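Local coordinates for protein beta-galactosidase (Trichoderma reesei, PDB 3OG2) that probably hydrolyses terminal non-reducing beta-D-galactose residues of beta-D-galactosides, acting as a family 35 glycoside hydrolase, at residues P115-N120 with N152-I157; P144-A149 with K193-Y198; D406-R411 with H453-P458. One frame throughout, in Å; residues are numbered along the deposited sequence.

Contact 1: P115-N120 with N152-I157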
loop_
_atom_site.group_PDB
_atom_site.type_symbol
_atom_site.label_atom_id
_atom_site.label_comp_id
_atom_site.label_asym_id
_atom_site.label_seq_id
_atom_site.Cartn_x
_atom_site.Cartn_y
_atom_site.Cartn_z
ATOM N N PRO A 115 -8.100 -6.337 -11.153
ATOM C CA PRO A 115 -7.696 -7.719 -10.980
ATOM C C PRO A 115 -6.630 -8.237 -11.943
ATOM O O PRO A 115 -6.299 -9.419 -11.892
ATOM C CB PRO A 115 -9.018 -8.495 -11.198
ATOM C CG PRO A 115 -9.740 -7.668 -12.203
ATOM C CD PRO A 115 -9.396 -6.216 -11.860
ATOM N N GLY A 116 -6.130 -7.395 -12.819
ATOM C CA GLY A 116 -5.104 -7.777 -13.747
ATOM C C GLY A 116 -5.687 -8.336 -15.041
ATOM O O GLY A 116 -6.526 -7.665 -15.649
ATOM N N PRO A 117 -5.318 -9.541 -15.494
ATOM C CA PRO A 117 -4.479 -10.533 -14.834
ATOM C C PRO A 117 -3.068 -10.136 -14.445
ATOM O O PRO A 117 -2.604 -10.560 -13.372
ATOM C CB PRO A 117 -4.337 -11.650 -15.903
ATOM C CG PRO A 117 -5.496 -11.508 -16.810
ATOM C CD PRO A 117 -5.893 -10.057 -16.773
ATOM N N TYR A 118 -2.434 -9.259 -15.205
ATOM C CA TYR A 118 -1.141 -8.703 -14.838
ATOM C C TYR A 118 -1.366 -7.474 -13.963
ATOM O O TYR A 118 -2.112 -6.556 -14.369
ATOM C CB TYR A 118 -0.352 -8.326 -16.110
ATOM C CG TYR A 118 1.054 -7.934 -15.650
ATOM C CD1 TYR A 118 1.920 -8.933 -15.191
ATOM C CD2 TYR A 118 1.488 -6.606 -15.654
ATOM C CE1 TYR A 118 3.201 -8.621 -14.772
ATOM C CE2 TYR A 118 2.765 -6.270 -15.205
ATOM C CZ TYR A 118 3.607 -7.294 -14.761
ATOM O OH TYR A 118 4.867 -6.980 -14.277
ATOM N N ILE A 119 -0.723 -7.427 -12.773
ATOM C CA ILE A 119 -0.870 -6.276 -11.891
ATOM C C ILE A 119 0.445 -5.557 -11.585
ATOM O O ILE A 119 0.406 -4.429 -11.093
ATOM C CB ILE A 119 -1.565 -6.661 -10.534
ATOM C CG1 ILE A 119 -0.788 -7.695 -9.735
ATOM C CG2 ILE A 119 -3.018 -7.079 -10.785
ATOM C CD1 ILE A 119 -1.269 -7.849 -8.304
ATOM N N ASN A 120 1.602 -6.169 -11.851
ATOM C CA ASN A 120 2.917 -5.576 -11.502
ATOM C C ASN A 120 3.004 -5.536 -9.979
ATOM O O ASN A 120 3.218 -6.594 -9.377
ATOM C CB ASN A 120 3.100 -4.213 -12.206
ATOM C CG ASN A 120 4.563 -3.897 -12.406
ATOM O OD1 ASN A 120 5.313 -4.689 -13.049
ATOM N ND2 ASN A 120 5.051 -2.796 -11.854
ATOM N N ASN A 152 -9.598 -18.914 -16.908
ATOM C CA ASN A 152 -10.250 -19.417 -15.705
ATOM C C ASN A 152 -10.151 -18.370 -14.601
ATOM O O ASN A 152 -11.154 -18.127 -13.897
ATOM C CB ASN A 152 -9.559 -20.732 -15.286
ATOM C CG ASN A 152 -10.304 -21.398 -14.138
ATOM O OD1 ASN A 152 -11.526 -21.535 -14.134
ATOM N ND2 ASN A 152 -9.555 -21.860 -13.134
ATOM N N TYR A 153 -9.006 -17.753 -14.416
ATOM C CA TYR A 153 -8.860 -16.747 -13.368
ATOM C C TYR A 153 -9.779 -15.592 -13.651
ATOM O O TYR A 153 -10.505 -15.137 -12.745
ATOM C CB TYR A 153 -7.372 -16.267 -13.347
ATOM C CG TYR A 153 -7.231 -15.015 -12.524
ATOM C CD1 TYR A 153 -7.362 -15.045 -11.111
ATOM C CD2 TYR A 153 -6.962 -13.789 -13.126
ATOM C CE1 TYR A 153 -7.227 -13.835 -10.376
ATOM C CE2 TYR A 153 -6.840 -12.630 -12.416
ATOM C CZ TYR A 153 -6.969 -12.655 -11.039
ATOM O OH TYR A 153 -6.836 -11.496 -10.322
ATOM N N VAL A 154 -9.806 -15.068 -14.875
ATOM C CA VAL A 154 -10.649 -13.869 -15.079
ATOM C C VAL A 154 -12.101 -14.208 -14.937
ATOM O O VAL A 154 -12.884 -13.448 -14.324
ATOM C CB VAL A 154 -10.344 -13.156 -16.413
ATOM C CG1 VAL A 154 -11.226 -11.927 -16.531
ATOM C CG2 VAL A 154 -8.834 -12.814 -16.465
ATOM N N ALA A 155 -12.534 -15.376 -15.443
ATOM C CA ALA A 155 -13.929 -15.744 -15.316
ATOM C C ALA A 155 -14.349 -15.771 -13.862
ATOM O O ALA A 155 -15.442 -15.294 -13.512
ATOM C CB ALA A 155 -14.162 -17.095 -15.990
ATOM N N HIS A 156 -13.497 -16.332 -13.003
ATOM C CA HIS A 156 -13.837 -16.432 -11.596
ATOM C C HIS A 156 -13.757 -15.082 -10.901
ATOM O O HIS A 156 -14.688 -14.666 -10.190
ATOM C CB HIS A 156 -12.876 -17.417 -10.862
ATOM C CG HIS A 156 -13.294 -18.823 -11.109
ATOM N ND1 HIS A 156 -12.937 -19.579 -12.222
ATOM C CD2 HIS A 156 -14.049 -19.629 -10.310
ATOM C CE1 HIS A 156 -13.496 -20.798 -12.101
ATOM N NE2 HIS A 156 -14.173 -20.842 -10.952
ATOM N N ILE A 157 -12.619 -14.360 -11.053
ATOM C CA ILE A 157 -12.472 -13.130 -10.258
ATOM C C ILE A 157 -13.399 -12.040 -10.771
ATOM O O ILE A 157 -13.943 -11.255 -9.973
ATOM C CB ILE A 157 -10.994 -12.678 -10.209
ATOM C CG1 ILE A 157 -10.760 -11.732 -9.021
ATOM C CG2 ILE A 157 -10.520 -12.017 -11.515
ATOM C CD1 ILE A 157 -10.872 -12.392 -7.663
#

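Contact 2: P144-A149 with K193-Y198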
loop_
_atom_site.group_PDB
_atom_site.type_symbol
_atom_site.label_atom_id
_atom_site.label_comp_id
_atom_site.label_asym_id
_atom_site.label_seq_id
_atom_site.Cartn_x
_atom_site.Cartn_y
_atom_site.Cartn_z
ATOM N N PRO A 144 -2.282 -17.477 -28.013
ATOM C CA PRO A 144 -3.462 -18.126 -27.433
ATOM C C PRO A 144 -3.130 -18.965 -26.222
ATOM O O PRO A 144 -4.034 -19.145 -25.378
ATOM C CB PRO A 144 -4.060 -18.958 -28.569
ATOM C CG PRO A 144 -2.869 -19.176 -29.471
ATOM C CD PRO A 144 -2.031 -17.925 -29.387
ATOM N N ASP A 145 -1.885 -19.480 -26.104
ATOM C CA ASP A 145 -1.600 -20.244 -24.881
ATOM C C ASP A 145 -1.577 -19.332 -23.655
ATOM O O ASP A 145 -2.085 -19.705 -22.597
ATOM C CB ASP A 145 -0.299 -21.040 -24.992
ATOM C CG ASP A 145 0.878 -20.242 -25.552
ATOM O OD1 ASP A 145 0.740 -19.066 -25.944
ATOM O OD2 ASP A 145 2.011 -20.777 -25.598
ATOM N N TYR A 146 -1.101 -18.101 -23.791
ATOM C CA TYR A 146 -1.175 -17.095 -22.729
ATOM C C TYR A 146 -2.634 -16.730 -22.488
ATOM O O TYR A 146 -3.138 -16.756 -21.349
ATOM C CB TYR A 146 -0.328 -15.826 -23.051
ATOM C CG TYR A 146 -0.701 -14.752 -22.012
ATOM C CD1 TYR A 146 -0.271 -14.907 -20.684
ATOM C CD2 TYR A 146 -1.504 -13.660 -22.344
ATOM C CE1 TYR A 146 -0.604 -13.955 -19.730
ATOM C CE2 TYR A 146 -1.857 -12.735 -21.400
ATOM C CZ TYR A 146 -1.406 -12.888 -20.088
ATOM O OH TYR A 146 -1.791 -11.953 -19.153
ATOM N N LEU A 147 -3.363 -16.335 -23.545
ATOM C CA LEU A 147 -4.743 -15.857 -23.355
ATOM C C LEU A 147 -5.575 -16.902 -22.637
ATOM O O LEU A 147 -6.285 -16.643 -21.660
ATOM C CB LEU A 147 -5.460 -15.584 -24.701
ATOM C CG LEU A 147 -4.948 -14.335 -25.434
ATOM C CD1 LEU A 147 -5.822 -14.128 -26.650
ATOM C CD2 LEU A 147 -4.964 -13.087 -24.548
ATOM N N HIS A 148 -5.469 -18.151 -23.141
ATOM C CA HIS A 148 -6.351 -19.153 -22.566
ATOM C C HIS A 148 -5.862 -19.552 -21.178
ATOM O O HIS A 148 -6.682 -19.949 -20.337
ATOM C CB HIS A 148 -6.487 -20.303 -23.566
ATOM C CG HIS A 148 -7.151 -19.846 -24.834
ATOM N ND1 HIS A 148 -8.182 -18.940 -24.929
ATOM C CD2 HIS A 148 -6.857 -20.270 -26.085
ATOM C CE1 HIS A 148 -8.510 -18.794 -26.214
ATOM N NE2 HIS A 148 -7.722 -19.578 -26.893
ATOM N N ALA A 149 -4.575 -19.366 -20.846
ATOM C CA ALA A 149 -4.099 -19.574 -19.470
ATOM C C ALA A 149 -4.750 -18.593 -18.491
ATOM O O ALA A 149 -4.834 -18.928 -17.310
ATOM C CB ALA A 149 -2.585 -19.440 -19.389
ATOM N N LYS A 193 -4.344 -4.214 -30.425
ATOM C CA LYS A 193 -5.761 -3.983 -30.139
ATOM C C LYS A 193 -6.584 -5.276 -30.011
ATOM O O LYS A 193 -7.453 -5.296 -29.125
ATOM C CB LYS A 193 -6.320 -3.002 -31.137
ATOM C CG LYS A 193 -5.621 -1.633 -31.055
ATOM C CD LYS A 193 -6.270 -0.607 -31.919
ATOM C CE LYS A 193 -5.583 0.753 -31.820
ATOM N NZ LYS A 193 -6.235 1.793 -32.689
ATOM N N PRO A 194 -6.354 -6.320 -30.784
ATOM C CA PRO A 194 -7.036 -7.566 -30.508
ATOM C C PRO A 194 -6.743 -8.076 -29.106
ATOM O O PRO A 194 -7.668 -8.579 -28.431
ATOM C CB PRO A 194 -6.478 -8.543 -31.591
ATOM C CG PRO A 194 -6.218 -7.588 -32.746
ATOM C CD PRO A 194 -5.568 -6.403 -32.055
ATOM N N TYR A 195 -5.511 -7.970 -28.627
ATOM C CA TYR A 195 -5.188 -8.376 -27.256
ATOM C C TYR A 195 -5.983 -7.565 -26.252
ATOM O O TYR A 195 -6.662 -8.092 -25.349
ATOM C CB TYR A 195 -3.673 -8.248 -27.009
ATOM C CG TYR A 195 -3.364 -8.397 -25.539
ATOM C CD1 TYR A 195 -3.522 -9.620 -24.921
ATOM C CD2 TYR A 195 -2.929 -7.308 -24.772
ATOM C CE1 TYR A 195 -3.246 -9.754 -23.560
ATOM C CE2 TYR A 195 -2.667 -7.435 -23.431
ATOM C CZ TYR A 195 -2.833 -8.669 -22.829
ATOM O OH TYR A 195 -2.560 -8.844 -21.479
ATOM N N MET A 196 -5.953 -6.245 -26.440
ATOM C CA MET A 196 -6.660 -5.365 -25.491
ATOM C C MET A 196 -8.136 -5.672 -25.438
ATOM O O MET A 196 -8.770 -5.679 -24.385
ATOM C CB MET A 196 -6.423 -3.897 -25.874
ATOM C CG MET A 196 -4.977 -3.445 -25.814
ATOM S SD MET A 196 -4.667 -1.994 -26.886
ATOM C CE MET A 196 -5.338 -0.783 -25.800
ATOM N N GLN A 197 -8.736 -5.884 -26.645
ATOM C CA GLN A 197 -10.166 -6.186 -26.653
ATOM C C GLN A 197 -10.464 -7.550 -26.050
ATOM O O GLN A 197 -11.536 -7.703 -25.466
ATOM C CB GLN A 197 -10.694 -6.124 -28.106
ATOM C CG GLN A 197 -12.221 -6.192 -28.091
ATOM C CD GLN A 197 -12.831 -4.999 -27.389
ATOM O OE1 GLN A 197 -12.467 -3.831 -27.551
ATOM N NE2 GLN A 197 -13.821 -5.326 -26.561
ATOM N N TYR A 198 -9.583 -8.551 -26.241
ATOM C CA TYR A 198 -9.837 -9.853 -25.590
ATOM C C TYR A 198 -9.922 -9.636 -24.075
ATOM O O TYR A 198 -10.799 -10.243 -23.423
ATOM C CB TYR A 198 -8.704 -10.803 -25.911
ATOM C CG TYR A 198 -8.951 -12.220 -25.443
ATOM C CD1 TYR A 198 -8.584 -12.609 -24.138
ATOM C CD2 TYR A 198 -9.545 -13.172 -26.271
ATOM C CE1 TYR A 198 -8.818 -13.890 -23.695
ATOM C CE2 TYR A 198 -9.772 -14.465 -25.835
ATOM C CZ TYR A 198 -9.411 -14.831 -24.538
ATOM O OH TYR A 198 -9.606 -16.125 -24.125
HETATM O O HOH W 1 -3.987 -10.539 -19.830
#

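Contact 3: D406-R411 with H453-P458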
loop_
_atom_site.group_PDB
_atom_site.type_symbol
_atom_site.label_atom_id
_atom_site.label_comp_id
_atom_site.label_asym_id
_atom_site.label_seq_id
_atom_site.Cartn_x
_atom_site.Cartn_y
_atom_site.Cartn_z
ATOM N N ASP A 406 -14.146 30.384 -8.654
ATOM C CA ASP A 406 -12.816 30.090 -9.172
ATOM C C ASP A 406 -11.864 29.582 -8.094
ATOM O O ASP A 406 -12.062 29.809 -6.896
ATOM C CB ASP A 406 -12.183 31.364 -9.716
ATOM C CG ASP A 406 -12.982 32.010 -10.813
ATOM O OD1 ASP A 406 -13.791 31.368 -11.518
ATOM O OD2 ASP A 406 -12.747 33.269 -10.967
ATOM N N PHE A 407 -10.811 28.933 -8.572
ATOM C CA PHE A 407 -9.789 28.368 -7.697
ATOM C C PHE A 407 -8.436 28.759 -8.236
ATOM O O PHE A 407 -8.270 28.820 -9.494
ATOM C CB PHE A 407 -9.900 26.820 -7.658
ATOM C CG PHE A 407 -11.214 26.333 -7.112
ATOM C CD1 PHE A 407 -12.364 26.335 -7.886
ATOM C CD2 PHE A 407 -11.303 25.901 -5.765
ATOM C CE1 PHE A 407 -13.618 25.942 -7.415
ATOM C CE2 PHE A 407 -12.545 25.466 -5.293
ATOM C CZ PHE A 407 -13.684 25.509 -6.075
ATOM N N PHE A 408 -7.459 29.036 -7.409
ATOM C CA PHE A 408 -6.138 29.462 -7.887
ATOM C C PHE A 408 -5.089 28.699 -7.115
ATOM O O PHE A 408 -5.009 28.828 -5.882
ATOM C CB PHE A 408 -5.923 30.969 -7.671
ATOM C CG PHE A 408 -7.024 31.768 -8.367
ATOM C CD1 PHE A 408 -8.224 32.025 -7.730
ATOM C CD2 PHE A 408 -6.800 32.170 -9.696
ATOM C CE1 PHE A 408 -9.214 32.686 -8.400
ATOM C CE2 PHE A 408 -7.821 32.853 -10.367
ATOM C CZ PHE A 408 -9.022 33.056 -9.717
ATOM N N VAL A 409 -4.329 27.876 -7.825
ATOM C CA VAL A 409 -3.302 27.093 -7.152
ATOM C C VAL A 409 -1.981 27.852 -7.238
ATOM O O VAL A 409 -1.469 28.127 -8.349
ATOM C CB VAL A 409 -3.187 25.683 -7.790
ATOM C CG1 VAL A 409 -2.080 24.906 -7.039
ATOM C CG2 VAL A 409 -4.537 25.000 -7.762
ATOM N N VAL A 410 -1.428 28.183 -6.090
ATOM C CA VAL A 410 -0.216 28.988 -5.998
ATOM C C VAL A 410 0.950 28.126 -5.552
ATOM O O VAL A 410 0.820 27.343 -4.601
ATOM C CB VAL A 410 -0.436 30.132 -4.974
ATOM C CG1 VAL A 410 0.793 31.032 -4.924
ATOM C CG2 VAL A 410 -1.724 30.920 -5.253
ATOM N N ARG A 411 2.098 28.227 -6.245
ATOM C CA ARG A 411 3.297 27.509 -5.838
ATOM C C ARG A 411 4.486 28.435 -6.056
ATOM O O ARG A 411 4.402 29.455 -6.760
ATOM C CB ARG A 411 3.472 26.200 -6.633
ATOM C CG ARG A 411 3.634 26.422 -8.129
ATOM C CD ARG A 411 4.134 25.137 -8.760
ATOM N NE ARG A 411 4.196 25.104 -10.206
ATOM C CZ ARG A 411 5.250 25.579 -10.875
ATOM N NH1 ARG A 411 6.294 26.145 -10.270
ATOM N NH2 ARG A 411 5.227 25.463 -12.212
ATOM N N HIS A 453 -6.278 29.362 -3.323
ATOM C CA HIS A 453 -7.109 30.520 -2.990
ATOM C C HIS A 453 -8.400 30.398 -3.786
ATOM O O HIS A 453 -8.410 29.780 -4.856
ATOM C CB HIS A 453 -6.418 31.831 -3.299
ATOM C CG HIS A 453 -5.081 31.987 -2.647
ATOM N ND1 HIS A 453 -4.786 31.560 -1.356
ATOM C CD2 HIS A 453 -3.946 32.548 -3.086
ATOM C CE1 HIS A 453 -3.512 31.861 -1.057
ATOM N NE2 HIS A 453 -2.980 32.457 -2.110
ATOM N N VAL A 454 -9.502 30.957 -3.281
ATOM C CA VAL A 454 -10.775 30.840 -3.976
ATOM C C VAL A 454 -11.468 32.184 -4.122
ATOM O O VAL A 454 -11.265 33.108 -3.340
ATOM C CB VAL A 454 -11.741 29.869 -3.237
ATOM C CG1 VAL A 454 -11.176 28.446 -3.194
ATOM C CG2 VAL A 454 -12.037 30.316 -1.820
ATOM N N THR A 455 -12.309 32.278 -5.157
ATOM C CA THR A 455 -13.235 33.408 -5.276
ATOM C C THR A 455 -14.663 32.885 -5.522
ATOM O O THR A 455 -14.858 31.809 -6.146
ATOM C CB THR A 455 -12.849 34.466 -6.330
ATOM O OG1 THR A 455 -12.927 33.897 -7.630
ATOM C CG2 THR A 455 -11.418 34.993 -6.131
ATOM N N ASP A 456 -15.657 33.636 -5.060
ATOM C CA ASP A 456 -17.063 33.293 -5.131
ATOM C C ASP A 456 -17.298 31.832 -4.786
ATOM O O ASP A 456 -17.877 31.033 -5.543
ATOM C CB ASP A 456 -17.619 33.589 -6.535
ATOM C CG ASP A 456 -17.614 35.114 -6.690
ATOM O OD1 ASP A 456 -18.401 35.795 -5.972
ATOM O OD2 ASP A 456 -16.831 35.636 -7.491
ATOM N N TYR A 457 -16.796 31.461 -3.602
ATOM C CA TYR A 457 -16.876 30.080 -3.133
ATOM C C TYR A 457 -18.140 29.927 -2.322
ATOM O O TYR A 457 -18.296 30.599 -1.278
ATOM C CB TYR A 457 -15.625 29.789 -2.298
ATOM C CG TYR A 457 -15.593 28.374 -1.774
ATOM C CD1 TYR A 457 -16.174 28.066 -0.518
ATOM C CD2 TYR A 457 -15.019 27.341 -2.511
ATOM C CE1 TYR A 457 -16.165 26.775 -0.032
ATOM C CE2 TYR A 457 -14.994 26.056 -2.012
ATOM C CZ TYR A 457 -15.557 25.786 -0.770
ATOM O OH TYR A 457 -15.569 24.505 -0.269
ATOM N N PRO A 458 -19.055 29.050 -2.708
ATOM C CA PRO A 458 -20.296 28.935 -1.950
ATOM C C PRO A 458 -20.136 28.152 -0.645
ATOM O O PRO A 458 -19.507 27.066 -0.591
ATOM C CB PRO A 458 -21.221 28.136 -2.889
ATOM C CG PRO A 458 -20.316 27.522 -3.889
ATOM C CD PRO A 458 -19.003 28.201 -3.897
#

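Contact 1: P115-N120 with N152-I157
Pro115 and Pro117 bring their CA atoms to 7.3 Å from Ile157 CA and 7.0 Å from Val154 CA respectively, where the end of strand 110-116 meets helix 144-163 and a cis peptide bond precedes Pro117. The polar link is made by Tyr153 OH, which donates to Pro115 O at 2.7 Å. The hydroxyl lies in the carbonyl plane on a lone pair, with a C=O...donor angle of 136°. Tyr153 CG is anti to the backbone N (chi1 167°), and Pro115 O sits at the edge of the ring it carries. Over one face of this ring lies Ile157 CG2, offset toward the rim; the same methyl touches Pro115 CB at 3.8 Å. Pro117 CA approaches Tyr153 CE2 at 4.0 Å. The Pro117 ring reaches the next helix residue, its CG lying 3.6 Å from Val154 CG2, the two side chains crossing at about a right angle. Trp79 stacks on Tyr153 and also touches Pro117. This packing of a helix against the end of a parallel strand belongs to the TIM barrel, and the chain beyond the strand end carries Ile119 and Asn120, which bind beta-D-galactose.

Contact 2: P144-A149 with K193-Y198
Leu147 and Tyr198 form the centre of this interface. Leu147 CD1 stands over the middle of the Tyr198 ring, 3.8 Å from the centroid and 9° off the ring normal, a CH-pi contact. The other methyl, CD2, is 3.7 Å from Tyr198 CD1 and also reaches the edge of the Tyr195 ring, 3.8 Å from its CD1, so one branched side chain touches two aromatic rings with its two arms. The branch is presented by Leu147 CG lying anti to the carbonyl carbon (chi1 -72°). Beside it, Tyr146 CE2 and Tyr195 CE1 meet at 3.9 Å, the contact falling at the edge of the Tyr146 ring. Their hydroxyls are bridged by a water, which lies 2.7 Å from Tyr146 OH and donates to Tyr195 OH at 2.8 Å. These contacts join helices 144-163 and 193-205, neighbours on the outside of the TIM barrel; over the two segments their axes come within 12.0 Å and run in nearly the same direction, 14° apart, as expected for successive helices of a beta/alpha barrel with strand 172-177 between them in sequence. On the more exposed flank, His148 ND1 makes a weak bond of 3.3 Å to Tyr198 OH. Both polar ends have a stronger partner in Asp151: OD1 bonds Tyr198 OH and OD2 bonds His148 ND1, so one carboxylate holds the pair together. At the inner end, Tyr195 OH is bonded to Glu178 OE2, and the Tyr195 ring also meets that of Tyr181.

Contact 3: D406-R411 with H453-P458
Asp406 pairs with Thr455 and Phe408 with His453 in two antiparallel hydrogen-bonded pairs, with Phe407 and Val454 as the non-hydrogen-bonded pair between them. Two reciprocal sets of backbone bonds, all 2.8 to 3.0 Å long, close this tight part: Asp406 N and O with Thr455 O and N, and Phe408 N and O with His453 O and N. On the face bearing Phe407 and Val454, the two side chains lie side by side, pointing the same way, and Phe407 CD2 is 3.6 Å from Val454 CG1. Phe407 CE2 then approaches the edge of the Tyr457 ring, 4.1 Å from its CE2. On the other face, Thr455 turns its methyl to Phe408, CG2 lying 3.9 Å from Phe408 CE1. Thr455 OG1 lies between the backbone N and carbonyl carbon (chi1 66°) and in the plane of the Phe408 ring at its edge, while Pro428 O provides its hydrogen-bond partner. Farther along, Val410 CG2 packs 3.5 Å from His453 CD2; the imidazole is held through NE2 by Tyr423 OH. Past the Asp406-Thr455 pair the two segments are no longer bridged, and only the Phe407-Tyr457 contact continues. The chain turns a corner at residues 455 and 456, and on the partly exposed Asp456, OD1 forms a salt bridge with Lys498 NZ and a hydrogen bond with Ser430 OG. Asp456 and Tyr457 together face Leu464 in a G1 beta bulge, an interruption in strand 450-459 within the antiparallel sheet of beta-galactosidase domain 2.

How the contacts relate
Contacts 1 and 2 share helix 144-163: residues 152-157 pack on the strand end, while residues 144-149 meet the following barrel helix. Their centres lie 12 Å apart, and they touch where Pro117 CB comes 4.1 Å from Tyr146 OH. Contact 1 includes Ile119 and Asn120 of the galactose site, though neither touches the helix; Pro117, which does, is about 8 Å from Asn179 of that site, and Tyr195 of contact 2 about 9 Å, side chain to side chain. Glu178, immediately before Asn179, bonds both Gly116, backbone to backbone, and Tyr195 through its carboxylate. Contact 3 stands apart in domain 2, its centre 42 Å from that of contact 1 and 47 Å from that of contact 2, away from the sugar site.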